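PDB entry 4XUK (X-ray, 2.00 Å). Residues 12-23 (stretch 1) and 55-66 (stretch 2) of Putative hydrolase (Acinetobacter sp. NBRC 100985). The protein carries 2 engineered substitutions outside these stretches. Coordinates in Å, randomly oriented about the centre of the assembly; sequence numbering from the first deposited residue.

Stretch 1, residues 12-23: GDVQITALLDGT
Stretch 2 55-66: QTSINAFLVNIG

Antiparallel strands pair by alternating hydrogen-bonded and non-hydrogen-bonded residues, and a beta bulge lets one strand slip by a residue without losing that ladder. Strands 14-23 and 55-64 of this putative hydrolase illustrate both: their N-to-C directions lie 160° apart, their axes approach to 4.5 Å, and 887 Å² is buried between the two stretches.

Read along stretch 2, the contact opens at Gln55 (phi/psi -62/130, chi1 and chi2 both t), whose CG packs 3.4 Å from Thr23 CG2. Thr56 points its CA-to-CB bond away, so it contributes through backbone, its O receiving a CA-H...O contact from Thr23 CA at 3.6 Å. Ser57 (-71/155, chi1 m) pairs with Thr23 (chi1 m) without direct hydrogen bonds; one water bridges their hydroxyls, 2.6 Å from Ser57 OG and 2.8 Å from Thr23 OG1, to which it donates.

At Ile58 (-124/113, chi1 m, chi2 85°) the register shifts. Ile58 N donates to Gly22 O at 3.0 Å, while Asp21 N donates to Ile58 O at 2.8 Å, so two residues of stretch 1 face one of stretch 2. Asp21 carries the bulge at -95/-31, and Gly22 follows at 155/-176, angles at which a CB would jam against the preceding carbonyl.

Beyond the bulge the ladder is regular, with extended backbones on both strands. Asn59 (chi1 m) lies opposite Leu20 (t, p), and Leu20 CD1 reaches within 3.5 Å of Asn59 OD1, a buried oxygen left without a partner. Ala60 and Leu19 exchange paired bonds, Leu19 N to Ala60 O and Ala60 N to Leu19 O, each 2.8 Å.

Phe61 (-134/132, chi1 m, chi2 -83°) shares its face with Ile16, Ala18 and Val63. Its CE1 lies 3.9 Å from Ala18 CB, and its ring meets its neighbours obliquely. Leu62 turns to the other face with Thr17 and Leu19: Thr17 N donates to Leu62 O (2.7 Å), Leu62 N to Thr17 O (2.9 Å), and Leu19 CD1 (chi1 m, chi2 t) packs 4.0 Å from Leu62 CG. Val63 (chi1 t) sets CG1 4.2 Å from Ile16 CG1 and 3.6 Å from Val14 CG1.

Asn64 (-94/105, chi1 t) closes the ladder: Asn64 N to Gln15 O is 2.8 Å, whereas Gln15 N to Asn64 O stretches to 3.3 Å. Its OD1 accepts from Gly66 N at 2.9 Å, a side-chain-to-backbone bond within stretch 2, just past the end of the strand. The CA-to-CB bond of Ile65 (-99/16, chi1 p) points away, yet CG2 still comes within 4.2 Å of Val14 CG1.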

# COMPACT_ATOMS: atom_id res chain seq x y z
N GLY A 12 -4.99 -11.54 -15.07
CA GLY A 12 -5.76 -12.34 -16.01
C GLY A 12 -6.28 -13.59 -15.32
O GLY A 12 -7.02 -13.49 -14.34
N ASP A 13 -5.88 -14.75 -15.82
CA ASP A 13 -6.30 -16.03 -15.24
C ASP A 13 -5.47 -16.46 -14.03
O ASP A 13 -5.72 -17.51 -13.44
CB ASP A 13 -6.27 -17.13 -16.29
CG ASP A 13 -7.38 -17.01 -17.30
OD1 ASP A 13 -8.41 -16.36 -16.99
OD2 ASP A 13 -7.24 -17.56 -18.42
N VAL A 14 -4.49 -15.65 -13.65
CA VAL A 14 -3.57 -16.04 -12.59
C VAL A 14 -3.79 -15.20 -11.35
O VAL A 14 -3.95 -13.98 -11.44
CB VAL A 14 -2.12 -15.91 -13.06
CG1 VAL A 14 -1.13 -16.34 -11.97
CG2 VAL A 14 -1.91 -16.73 -14.32
N GLN A 15 -3.80 -15.84 -10.19
CA GLN A 15 -3.88 -15.10 -8.94
C GLN A 15 -2.54 -15.22 -8.23
O GLN A 15 -2.03 -16.32 -8.04
CB GLN A 15 -5.00 -15.64 -8.04
CG GLN A 15 -5.09 -14.91 -6.70
CD GLN A 15 -6.22 -15.41 -5.82
OE1 GLN A 15 -6.26 -16.56 -5.41
NE2 GLN A 15 -7.16 -14.52 -5.51
N ILE A 16 -1.97 -14.07 -7.90
CA ILE A 16 -0.75 -14.03 -7.11
C ILE A 16 -1.11 -13.52 -5.72
O ILE A 16 -1.75 -12.48 -5.58
CB ILE A 16 0.29 -13.10 -7.76
CG1 ILE A 16 0.67 -13.64 -9.14
CG2 ILE A 16 1.52 -12.98 -6.86
CD1 ILE A 16 1.43 -12.66 -10.02
N THR A 17 -0.71 -14.26 -4.69
CA THR A 17 -0.98 -13.84 -3.32
C THR A 17 0.31 -13.37 -2.68
O THR A 17 1.26 -14.15 -2.52
CB THR A 17 -1.54 -14.99 -2.49
OG1 THR A 17 -2.63 -15.61 -3.19
CG2 THR A 17 -2.03 -14.48 -1.15
N ALA A 18 0.36 -12.09 -2.30
CA ALA A 18 1.50 -11.57 -1.56
C ALA A 18 1.36 -12.05 -0.13
O ALA A 18 0.27 -11.98 0.44
CB ALA A 18 1.52 -10.05 -1.60
N LEU A 19 2.46 -12.56 0.44
CA LEU A 19 2.46 -13.06 1.81
C LEU A 19 3.55 -12.39 2.63
O LEU A 19 4.72 -12.38 2.23
CB LEU A 19 2.71 -14.58 1.81
CG LEU A 19 1.69 -15.43 1.07
CD1 LEU A 19 2.09 -16.91 1.11
CD2 LEU A 19 0.29 -15.21 1.67
N LEU A 20 3.17 -11.84 3.78
CA LEU A 20 4.11 -11.13 4.65
C LEU A 20 4.77 -12.09 5.64
O LEU A 20 4.08 -12.89 6.30
CB LEU A 20 3.40 -9.99 5.41
CG LEU A 20 4.28 -9.13 6.35
CD1 LEU A 20 5.40 -8.43 5.58
CD2 LEU A 20 3.46 -8.10 7.09
N ASP A 21 6.10 -12.02 5.73
CA ASP A 21 6.82 -12.81 6.72
C ASP A 21 7.08 -12.00 7.97
O ASP A 21 7.13 -12.55 9.07
CB ASP A 21 8.16 -13.32 6.16
CG ASP A 21 8.67 -14.53 6.92
OD1 ASP A 21 7.91 -15.52 7.06
OD2 ASP A 21 9.82 -14.50 7.40
N GLY A 22 7.23 -10.70 7.82
CA GLY A 22 7.58 -9.85 8.94
C GLY A 22 8.26 -8.60 8.44
O GLY A 22 8.40 -8.42 7.22
N THR A 23 8.70 -7.76 9.37
CA THR A 23 9.29 -6.47 9.03
C THR A 23 10.60 -6.28 9.79
O THR A 23 10.63 -6.42 11.02
CB THR A 23 8.33 -5.33 9.40
OG1 THR A 23 7.06 -5.56 8.80
CG2 THR A 23 8.87 -4.01 8.92
N GLN A 55 12.78 0.69 7.70
CA GLN A 55 11.75 -0.35 7.67
C GLN A 55 11.84 -1.13 6.37
O GLN A 55 11.89 -0.53 5.29
CB GLN A 55 10.36 0.28 7.81
CG GLN A 55 9.23 -0.74 7.98
CD GLN A 55 7.88 -0.08 8.19
OE1 GLN A 55 7.78 1.10 8.54
NE2 GLN A 55 6.82 -0.85 7.98
N THR A 56 11.87 -2.46 6.47
CA THR A 56 12.05 -3.30 5.29
C THR A 56 11.19 -4.54 5.43
O THR A 56 11.36 -5.33 6.35
CB THR A 56 13.52 -3.71 5.16
OG1 THR A 56 14.32 -2.53 5.10
CG2 THR A 56 13.74 -4.55 3.89
N SER A 57 10.23 -4.70 4.51
CA SER A 57 9.38 -5.88 4.51
C SER A 57 10.17 -7.11 4.08
O SER A 57 11.19 -7.01 3.39
CB SER A 57 8.19 -5.68 3.56
OG SER A 57 7.36 -4.61 3.96
N ILE A 58 9.69 -8.27 4.51
CA ILE A 58 10.15 -9.53 3.99
C ILE A 58 8.89 -10.23 3.50
O ILE A 58 8.01 -10.55 4.30
CB ILE A 58 10.85 -10.40 5.06
CG1 ILE A 58 12.07 -9.69 5.65
CG2 ILE A 58 11.31 -11.73 4.43
CD1 ILE A 58 11.74 -8.76 6.80
N ASN A 59 8.78 -10.42 2.19
CA ASN A 59 7.59 -11.01 1.59
C ASN A 59 7.90 -12.34 0.87
O ASN A 59 9.07 -12.64 0.55
CB ASN A 59 6.96 -10.05 0.58
CG ASN A 59 6.85 -8.63 1.10
OD1 ASN A 59 6.35 -8.38 2.19
ND2 ASN A 59 7.29 -7.68 0.29
N ALA A 60 6.86 -13.13 0.63
CA ALA A 60 6.91 -14.28 -0.28
C ALA A 60 5.67 -14.21 -1.16
O ALA A 60 4.74 -13.46 -0.85
CB ALA A 60 6.93 -15.58 0.49
N PHE A 61 5.64 -14.99 -2.24
CA PHE A 61 4.51 -14.94 -3.18
C PHE A 61 4.00 -16.31 -3.59
O PHE A 61 4.78 -17.19 -3.96
CB PHE A 61 4.89 -14.12 -4.43
CG PHE A 61 5.38 -12.74 -4.10
CD1 PHE A 61 4.49 -11.71 -3.86
CD2 PHE A 61 6.75 -12.50 -3.97
CE1 PHE A 61 4.94 -10.44 -3.52
CE2 PHE A 61 7.20 -11.24 -3.64
CZ PHE A 61 6.30 -10.21 -3.40
N LEU A 62 2.67 -16.47 -3.52
CA LEU A 62 1.96 -17.65 -4.01
C LEU A 62 1.41 -17.36 -5.40
O LEU A 62 0.81 -16.30 -5.61
CB LEU A 62 0.78 -17.99 -3.10
CG LEU A 62 0.90 -19.04 -2.00
CD1 LEU A 62 -0.47 -19.20 -1.34
CD2 LEU A 62 1.42 -20.39 -2.52
N VAL A 63 1.60 -18.28 -6.33
CA VAL A 63 1.10 -18.10 -7.69
C VAL A 63 0.19 -19.27 -8.06
O VAL A 63 0.65 -20.41 -8.21
CB VAL A 63 2.25 -18.00 -8.71
CG1 VAL A 63 1.72 -17.63 -10.09
CG2 VAL A 63 3.29 -16.97 -8.24
N ASN A 64 -1.09 -18.97 -8.21
CA ASN A 64 -2.07 -19.96 -8.64
C ASN A 64 -2.22 -19.87 -10.16
O ASN A 64 -2.84 -18.93 -10.68
CB ASN A 64 -3.40 -19.68 -7.94
CG ASN A 64 -4.50 -20.66 -8.31
OD1 ASN A 64 -4.39 -21.41 -9.28
ND2 ASN A 64 -5.58 -20.65 -7.53
N ILE A 65 -1.64 -20.83 -10.88
CA ILE A 65 -1.75 -20.81 -12.34
C ILE A 65 -2.85 -21.74 -12.86
O ILE A 65 -2.89 -22.05 -14.05
CB ILE A 65 -0.41 -21.14 -13.04
CG1 ILE A 65 0.03 -22.56 -12.70
CG2 ILE A 65 0.67 -20.13 -12.63
CD1 ILE A 65 1.22 -23.02 -13.53
N GLY A 66 -3.74 -22.17 -11.97
CA GLY A 66 -4.87 -23.00 -12.36
C GLY A 66 -4.73 -24.44 -11.88
O GLY A 66 -5.40 -24.86 -10.96
O HOH W 1 -5.67 -19.34 -11.36
O HOH W 2 6.33 -4.47 6.36